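Local coordinates for isoprenyl transferase (Helicobacter pylori, PDB 2D2R), which probably condenses isopentenyl diphosphate with allylic diphosphates, as a magnesium-dependent homodimeric cis-prenyltransferase, to make undecaprenyl diphosphate, at residues Leu16-Ile21 with Asn182-Asp187; Leu188-Gly193 with Phe212-Leu217. All coordinates share one frame; numbering follows the deposited sequence.

Contact 1: residues Leu16-Ile21 with Asn182-Asp187; sequences LKHLAI and NLPEVD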
ATOM      1  N   LEU A  16       2.943  10.025 -16.120  1.00 49.06           N
ATOM      2  CA  LEU A  16       2.589   8.636 -15.957  1.00 45.25           C
ATOM      3  C   LEU A  16       3.608   7.753 -16.630  1.00 44.00           C
ATOM      4  O   LEU A  16       3.644   7.652 -17.850  1.00 44.39           O
ATOM      5  CB  LEU A  16       1.220   8.365 -16.541  1.00 45.58           C
ATOM      6  CG  LEU A  16       0.760   6.912 -16.432  1.00 46.51           C
ATOM      7  CD1 LEU A  16       0.792   6.503 -14.970  1.00 45.35           C
ATOM      8  CD2 LEU A  16      -0.614   6.732 -16.999  1.00 45.47           C
ATOM      9  N   LYS A  17       4.453   7.105 -15.840  1.00 41.35           N
ATOM     10  CA  LYS A  17       5.460   6.234 -16.402  1.00 38.74           C
ATOM     11  C   LYS A  17       5.223   4.762 -16.085  1.00 36.91           C
ATOM     12  O   LYS A  17       5.439   3.903 -16.940  1.00 36.25           O
ATOM     13  CB  LYS A  17       6.842   6.628 -15.913  1.00 39.20           C
ATOM     14  CG  LYS A  17       7.282   7.982 -16.394  1.00 41.91           C
ATOM     15  CD  LYS A  17       8.684   8.258 -15.927  1.00 45.55           C
ATOM     16  CE  LYS A  17       9.267   9.528 -16.549  1.00 48.00           C
ATOM     17  NZ  LYS A  17       9.577   9.404 -18.017  1.00 50.54           N
ATOM     18  N   HIS A  18       4.760   4.471 -14.867  1.00 33.01           N
ATOM     19  CA  HIS A  18       4.550   3.078 -14.458  1.00 30.12           C
ATOM     20  C   HIS A  18       3.119   2.912 -13.966  1.00 30.35           C
ATOM     21  O   HIS A  18       2.718   3.573 -12.973  1.00 28.73           O
ATOM     22  CB  HIS A  18       5.540   2.757 -13.318  1.00 25.48           C
ATOM     23  CG  HIS A  18       5.495   1.337 -12.845  1.00 25.80           C
ATOM     24  ND1 HIS A  18       6.386   0.835 -11.913  1.00 25.96           N
ATOM     25  CD2 HIS A  18       4.681   0.308 -13.180  1.00 26.43           C
ATOM     26  CE1 HIS A  18       6.110  -0.442 -11.693  1.00 25.96           C
ATOM     27  NE2 HIS A  18       5.081  -0.786 -12.449  1.00 24.48           N
ATOM     28  N   LEU A  19       2.357   2.054 -14.651  1.00 28.83           N
ATOM     29  CA  LEU A  19       0.969   1.753 -14.329  1.00 28.48           C
ATOM     30  C   LEU A  19       0.974   0.324 -13.828  1.00 28.77           C
ATOM     31  O   LEU A  19       1.642  -0.530 -14.408  1.00 28.64           O
ATOM     32  CB  LEU A  19       0.074   1.868 -15.569  1.00 29.98           C
ATOM     33  CG  LEU A  19      -1.369   1.310 -15.542  1.00 30.22           C
ATOM     34  CD1 LEU A  19      -2.236   2.053 -14.503  1.00 29.30           C
ATOM     35  CD2 LEU A  19      -2.040   1.466 -16.950  1.00 28.40           C
ATOM     36  N   ALA A  20       0.239   0.063 -12.744  1.00 26.11           N
ATOM     37  CA  ALA A  20       0.187  -1.284 -12.167  1.00 25.16           C
ATOM     38  C   ALA A  20      -1.276  -1.657 -12.050  1.00 25.92           C
ATOM     39  O   ALA A  20      -2.118  -0.822 -11.700  1.00 23.90           O
ATOM     40  CB  ALA A  20       0.836  -1.288 -10.768  1.00 26.72           C
ATOM     41  N   ILE A  21      -1.604  -2.904 -12.336  1.00 24.77           N
ATOM     42  CA  ILE A  21      -2.992  -3.238 -12.264  1.00 24.89           C
ATOM     43  C   ILE A  21      -3.296  -4.526 -11.551  1.00 23.69           C
ATOM     44  O   ILE A  21      -2.633  -5.529 -11.789  1.00 24.41           O
ATOM     45  CB  ILE A  21      -3.632  -3.339 -13.692  1.00 26.83           C
ATOM     46  CG1 ILE A  21      -3.427  -2.034 -14.491  1.00 26.71           C
ATOM     47  CG2 ILE A  21      -5.108  -3.643 -13.514  1.00 26.88           C
ATOM     48  CD1 ILE A  21      -3.979  -2.096 -15.947  1.00 28.94           C
ATOM     49  N   ASN A 182      15.456  -1.115 -10.456  1.00 37.88           N
ATOM     50  CA  ASN A 182      15.641  -0.452 -11.745  1.00 40.86           C
ATOM     51  C   ASN A 182      14.353  -0.110 -12.494  1.00 40.54           C
ATOM     52  O   ASN A 182      14.408   0.490 -13.565  1.00 41.81           O
ATOM     53  CB  ASN A 182      16.552  -1.295 -12.660  1.00 44.83           C
ATOM     54  CG  ASN A 182      17.881  -1.639 -12.013  1.00 46.68           C
ATOM     55  OD1 ASN A 182      18.515  -0.806 -11.353  1.00 47.95           O
ATOM     56  ND2 ASN A 182      18.311  -2.870 -12.204  1.00 48.18           N
ATOM     57  N   LEU A 183      13.184  -0.492 -11.977  1.00 37.99           N
ATOM     58  CA  LEU A 183      11.967  -0.077 -12.662  1.00 34.73           C
ATOM     59  C   LEU A 183      11.598   1.228 -11.941  1.00 34.00           C
ATOM     60  O   LEU A 183      12.035   1.459 -10.816  1.00 33.81           O
ATOM     61  CB  LEU A 183      10.844  -1.094 -12.481  1.00 34.38           C
ATOM     62  CG  LEU A 183      11.118  -2.509 -13.018  1.00 35.36           C
ATOM     63  CD1 LEU A 183       9.940  -3.425 -12.634  1.00 32.90           C
ATOM     64  CD2 LEU A 183      11.320  -2.455 -14.550  1.00 35.05           C
ATOM     65  N   PRO A 184      10.825   2.099 -12.579  1.00 31.97           N
ATOM     66  CA  PRO A 184      10.486   3.323 -11.847  1.00 30.92           C
ATOM     67  C   PRO A 184       9.416   2.958 -10.801  1.00 30.58           C
ATOM     68  O   PRO A 184       8.831   1.876 -10.847  1.00 28.19           O
ATOM     69  CB  PRO A 184       9.946   4.251 -12.922  1.00 32.28           C
ATOM     70  CG  PRO A 184       9.371   3.324 -13.960  1.00 33.22           C
ATOM     71  CD  PRO A 184      10.203   2.040 -13.914  1.00 33.72           C
ATOM     72  N   GLU A 185       9.165   3.862  -9.862  1.00 28.01           N
ATOM     73  CA  GLU A 185       8.154   3.571  -8.870  1.00 27.90           C
ATOM     74  C   GLU A 185       6.797   3.603  -9.559  1.00 25.84           C
ATOM     75  O   GLU A 185       6.634   4.088 -10.708  1.00 27.43           O
ATOM     76  CB  GLU A 185       8.175   4.611  -7.720  1.00 29.37           C
ATOM     77  CG  GLU A 185       9.438   4.561  -6.845  1.00 33.42           C
ATOM     78  CD  GLU A 185       9.645   3.204  -6.120  1.00 36.66           C
ATOM     79  OE1 GLU A 185       8.968   2.929  -5.100  1.00 37.73           O
ATOM     80  OE2 GLU A 185      10.518   2.428  -6.555  1.00 38.92           O
ATOM     81  N   VAL A 186       5.799   3.072  -8.870  1.00 24.83           N
ATOM     82  CA  VAL A 186       4.466   3.069  -9.431  1.00 23.70           C
ATOM     83  C   VAL A 186       3.803   4.447  -9.379  1.00 25.20           C
ATOM     84  O   VAL A 186       3.792   5.078  -8.304  1.00 25.86           O
ATOM     85  CB  VAL A 186       3.580   2.068  -8.695  1.00 22.65           C
ATOM     86  CG1 VAL A 186       2.151   2.205  -9.215  1.00 22.51           C
ATOM     87  CG2 VAL A 186       4.114   0.677  -8.894  1.00 22.00           C
ATOM     88  N   ASP A 187       3.250   4.918 -10.507  1.00 23.85           N
ATOM     89  CA  ASP A 187       2.574   6.211 -10.505  1.00 25.55           C
ATOM     90  C   ASP A 187       1.073   6.120 -10.279  1.00 25.66           C
ATOM     91  O   ASP A 187       0.469   7.034  -9.708  1.00 23.44           O
ATOM     92  CB  ASP A 187       2.766   6.956 -11.822  1.00 26.70           C
ATOM     93  CG  ASP A 187       4.207   7.296 -12.079  1.00 29.99           C
ATOM     94  OD1 ASP A 187       4.788   8.077 -11.299  1.00 30.72           O
ATOM     95  OD2 ASP A 187       4.774   6.753 -13.065  1.00 32.27           O
TER
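D187 receives two backbone N-H groups of the other segment on one carboxylate oxygen. K17 N lies 2.8 Å from D187 OD2 and comes from above the carboxylate plane. H18 N lies 2.9 Å from the same D187 OD2 and uses its anti lone pair, the one turned away from OD1. CG of D187 stands beside its own backbone N (chi1 -63°), which brings the carboxylate over the start of strand 18-22. The backbone answers in the other direction: D187 N donates to H18 O.

The H18 side chain makes the other polar link. CG is anti to the backbone N (chi1 -177°), which turns the ring toward the backbone of P184 and E185 and onto V186. H18 ND1 donates to P184 O at 2.9 Å. The oxygen lies close to the ring plane, but the donor sits well above the P184 carbonyl plane. NE2, across the ring, is hydrogen-bonded to T64 of strand 62-66.

The loop leads directly into strand 188-191, the neighbour of 18-22 in the parallel sheet of the cis-prenyltransferase fold. The direction from P184 to D187 is 93° from that of L16 to A20, so the loop runs across the start of 18-22.

Apolar contacts fill in between the bonds. V186 CG2 makes a CH-pi contact over one face of the H18 ring, 3.8 Å from its centroid. V186 CG1 touches A20 CB. P184 CG packs on H18 CB, and L16 CD1 meets D187 CB at 3.7 Å.

Contact 2: residues Leu188-Gly193 with Phe212-Leu217; sequences LLLRTG and FFTPIL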
ATOM      1  N   LEU A 188       0.476   5.034 -10.753  1.00 23.45           N
ATOM      2  CA  LEU A 188      -0.952   4.867 -10.660  1.00 23.56           C
ATOM      3  C   LEU A 188      -1.176   3.380 -10.486  1.00 23.83           C
ATOM      4  O   LEU A 188      -0.688   2.586 -11.280  1.00 21.78           O
ATOM      5  CB  LEU A 188      -1.601   5.448 -11.959  1.00 25.64           C
ATOM      6  CG  LEU A 188      -2.858   4.964 -12.688  1.00 27.15           C
ATOM      7  CD1 LEU A 188      -3.918   4.431 -11.770  1.00 25.07           C
ATOM      8  CD2 LEU A 188      -3.415   6.025 -13.613  1.00 28.21           C
ATOM      9  N   LEU A 189      -1.837   2.996  -9.398  1.00 22.50           N
ATOM     10  CA  LEU A 189      -2.141   1.584  -9.101  1.00 22.52           C
ATOM     11  C   LEU A 189      -3.642   1.448  -9.262  1.00 23.91           C
ATOM     12  O   LEU A 189      -4.428   2.107  -8.581  1.00 20.86           O
ATOM     13  CB  LEU A 189      -1.718   1.218  -7.655  1.00 23.28           C
ATOM     14  CG  LEU A 189      -2.176  -0.175  -7.217  1.00 25.50           C
ATOM     15  CD1 LEU A 189      -1.544  -1.237  -8.152  1.00 26.49           C
ATOM     16  CD2 LEU A 189      -1.747  -0.441  -5.811  1.00 26.59           C
ATOM     17  N   LEU A 190      -4.045   0.644 -10.234  1.00 21.66           N
ATOM     18  CA  LEU A 190      -5.464   0.472 -10.518  1.00 22.23           C
ATOM     19  C   LEU A 190      -5.948  -0.881 -10.131  1.00 22.69           C
ATOM     20  O   LEU A 190      -5.231  -1.853 -10.341  1.00 23.91           O
ATOM     21  CB  LEU A 190      -5.705   0.609 -12.029  1.00 23.35           C
ATOM     22  CG  LEU A 190      -7.045   0.167 -12.584  1.00 25.04           C
ATOM     23  CD1 LEU A 190      -8.094   1.209 -12.145  1.00 22.88           C
ATOM     24  CD2 LEU A 190      -6.927   0.114 -14.197  1.00 25.09           C
ATOM     25  N   ARG A 191      -7.143  -0.951  -9.558  1.00 23.69           N
ATOM     26  CA  ARG A 191      -7.731  -2.256  -9.227  1.00 23.29           C
ATOM     27  C   ARG A 191      -9.135  -2.334  -9.824  1.00 24.40           C
ATOM     28  O   ARG A 191     -10.003  -1.494  -9.554  1.00 22.85           O
ATOM     29  CB  ARG A 191      -7.799  -2.521  -7.703  1.00 23.80           C
ATOM     30  CG  ARG A 191      -8.516  -3.820  -7.377  1.00 24.19           C
ATOM     31  CD  ARG A 191      -8.246  -4.358  -5.992  1.00 23.07           C
ATOM     32  NE  ARG A 191      -8.895  -5.645  -5.812  1.00 22.90           N
ATOM     33  CZ  ARG A 191      -8.562  -6.517  -4.880  1.00 25.30           C
ATOM     34  NH1 ARG A 191      -7.579  -6.191  -4.014  1.00 24.31           N
ATOM     35  NH2 ARG A 191      -9.127  -7.739  -4.867  1.00 25.02           N
ATOM     36  N   THR A 192      -9.340  -3.349 -10.682  1.00 25.16           N
ATOM     37  CA  THR A 192     -10.628  -3.547 -11.303  1.00 25.81           C
ATOM     38  C   THR A 192     -11.427  -4.533 -10.431  1.00 28.40           C
ATOM     39  O   THR A 192     -10.909  -5.057  -9.420  1.00 27.85           O
ATOM     40  CB  THR A 192     -10.424  -4.159 -12.753  1.00 26.73           C
ATOM     41  OG1 THR A 192      -9.802  -5.432 -12.622  1.00 27.22           O
ATOM     42  CG2 THR A 192      -9.504  -3.240 -13.602  1.00 25.52           C
ATOM     43  N   GLY A 193     -12.696  -4.745 -10.786  1.00 27.82           N
ATOM     44  CA  GLY A 193     -13.525  -5.682 -10.059  1.00 27.71           C
ATOM     45  C   GLY A 193     -14.273  -5.238  -8.823  1.00 28.55           C
ATOM     46  O   GLY A 193     -14.898  -6.058  -8.170  1.00 29.24           O
ATOM     47  N   PHE A 212      -6.585   4.121  -8.010  1.00 20.96           N
ATOM     48  CA  PHE A 212      -7.829   4.126  -8.788  1.00 23.01           C
ATOM     49  C   PHE A 212      -8.534   2.803  -8.630  1.00 21.72           C
ATOM     50  O   PHE A 212      -7.917   1.745  -8.593  1.00 22.18           O
ATOM     51  CB  PHE A 212      -7.592   4.374 -10.313  1.00 22.62           C
ATOM     52  CG  PHE A 212      -7.482   5.796 -10.654  1.00 21.89           C
ATOM     53  CD1 PHE A 212      -6.271   6.479 -10.445  1.00 21.90           C
ATOM     54  CD2 PHE A 212      -8.590   6.466 -11.156  1.00 24.32           C
ATOM     55  CE1 PHE A 212      -6.146   7.850 -10.746  1.00 25.34           C
ATOM     56  CE2 PHE A 212      -8.503   7.860 -11.475  1.00 26.57           C
ATOM     57  CZ  PHE A 212      -7.284   8.539 -11.274  1.00 25.97           C
ATOM     58  N   PHE A 213      -9.840   2.884  -8.537  1.00 23.50           N
ATOM     59  CA  PHE A 213     -10.688   1.724  -8.348  1.00 25.34           C
ATOM     60  C   PHE A 213     -11.876   1.774  -9.334  1.00 26.96           C
ATOM     61  O   PHE A 213     -12.395   2.837  -9.648  1.00 26.92           O
ATOM     62  CB  PHE A 213     -11.227   1.726  -6.891  1.00 24.98           C
ATOM     63  CG  PHE A 213     -10.139   1.667  -5.871  1.00 23.02           C
ATOM     64  CD1 PHE A 213      -9.515   0.463  -5.550  1.00 24.44           C
ATOM     65  CD2 PHE A 213      -9.661   2.830  -5.305  1.00 25.19           C
ATOM     66  CE1 PHE A 213      -8.420   0.414  -4.673  1.00 22.54           C
ATOM     67  CE2 PHE A 213      -8.579   2.796  -4.448  1.00 22.52           C
ATOM     68  CZ  PHE A 213      -7.965   1.589  -4.135  1.00 23.14           C
ATOM     69  N   THR A 214     -12.264   0.623  -9.860  1.00 29.39           N
ATOM     70  CA  THR A 214     -13.411   0.564 -10.733  1.00 30.62           C
ATOM     71  C   THR A 214     -14.075  -0.781 -10.587  1.00 31.25           C
ATOM     72  O   THR A 214     -13.416  -1.805 -10.481  1.00 31.22           O
ATOM     73  CB  THR A 214     -13.036   0.763 -12.226  1.00 31.68           C
ATOM     74  OG1 THR A 214     -14.263   0.882 -12.996  1.00 34.06           O
ATOM     75  CG2 THR A 214     -12.200  -0.482 -12.764  1.00 31.60           C
ATOM     76  N   PRO A 215     -15.418  -0.791 -10.578  1.00 32.47           N
ATOM     77  CA  PRO A 215     -16.281  -1.967 -10.469  1.00 33.02           C
ATOM     78  C   PRO A 215     -16.223  -2.779 -11.734  1.00 34.12           C
ATOM     79  O   PRO A 215     -16.509  -3.990 -11.729  1.00 34.79           O
ATOM     80  CB  PRO A 215     -17.662  -1.366 -10.294  1.00 33.29           C
ATOM     81  CG  PRO A 215     -17.571  -0.168 -11.026  1.00 34.30           C
ATOM     82  CD  PRO A 215     -16.240   0.415 -10.602  1.00 33.57           C
ATOM     83  N   ILE A 216     -15.845  -2.127 -12.825  1.00 34.93           N
ATOM     84  CA  ILE A 216     -15.774  -2.863 -14.090  1.00 37.11           C
ATOM     85  C   ILE A 216     -14.955  -4.128 -13.869  1.00 37.37           C
ATOM     86  O   ILE A 216     -13.820  -4.073 -13.325  1.00 37.37           O
ATOM     87  CB  ILE A 216     -15.115  -2.025 -15.174  1.00 37.37           C
ATOM     88  CG1 ILE A 216     -15.903  -0.714 -15.344  1.00 37.91           C
ATOM     89  CG2 ILE A 216     -15.049  -2.856 -16.479  1.00 40.29           C
ATOM     90  CD1 ILE A 216     -15.201   0.316 -16.193  1.00 37.08           C
ATOM     91  N   LEU A 217     -15.501  -5.269 -14.266  1.00 36.87           N
ATOM     92  CA  LEU A 217     -14.775  -6.522 -14.102  1.00 38.99           C
ATOM     93  C   LEU A 217     -13.631  -6.535 -15.106  1.00 39.80           C
ATOM     94  O   LEU A 217     -13.738  -5.867 -16.150  1.00 41.66           O
ATOM     95  CB  LEU A 217     -15.690  -7.713 -14.330  1.00 38.96           C
ATOM     96  CG  LEU A 217     -16.852  -7.817 -13.355  1.00 41.31           C
ATOM     97  CD1 LEU A 217     -17.577  -9.146 -13.562  1.00 40.76           C
ATOM     98  CD2 LEU A 217     -16.345  -7.727 -11.902  1.00 40.41           C
TER
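F212 pairs in parallel with L190 and has the largest area buried here. Its N donates to L189 O at 3.0 Å, nearly straight at 170°. F212 O accepts from R191 N at 3.0 Å. The side chains of L188 and L190 both cross the F212 side chain obliquely. L188 CD1 comes within 3.4 Å of F212 CD1, and L190 CD1 lies 3.7 Å from F212 CB. CG of L190 is anti to the backbone N (chi1 167°), which carries this methyl toward the F212 strand.

G193 is next. Its N donates to I216 O at 2.9 Å, from well above the carbonyl plane. L217 CD2 packs on G193 CA. The backbone angles of G193 (phi 86°) would press a side chain against the preceding carbonyl, which suits a residue without one.

T214 extends the pairing beyond the regular strand. T214 N donates to R191 O at 3.1 Å. T214 CG2 lies beside T192 CG2, 3.9 Å away, and the two side chains point the same way.

R191, a probable substrate-binding residue, has CB against F213 CD1. Its extended chain leads away from F213, and its guanidinium NH1 bonds to R197 O and S199 OG.

Strand 210-213 is the last in the chain's parallel sheet, and 188-191 lies between it and 18-22. F213 packs on F213 of the second subunit. On the other side of the sheet, helix 223-236 covers L188, L190 and F212, with R236 in a cation-pi contact with F212.

Overall arrangement
Both contacts belong to one parallel sheet: the loop of contact 1 runs straight into strand 188-191 of contact 2. Strand 18-22 pairs with that strand: A20 bonds through its backbone to L188 and L190, and its CB packs on L189. The contacts are about 16 Å apart, centre to centre. Both are partly buried, but contact 1 lies nearer the chain centre. Three of its four bonds use a side chain, the D187 carboxylate or the H18 imidazole. Contact 2 is mainly parallel backbone pairing, carried on past the strand ends by T214 and G193, with leucine and phenylalanine packing. It reaches the dimer partner through F213, whereas contact 1 does so through the E185 salt bridge to K146 of the second subunit.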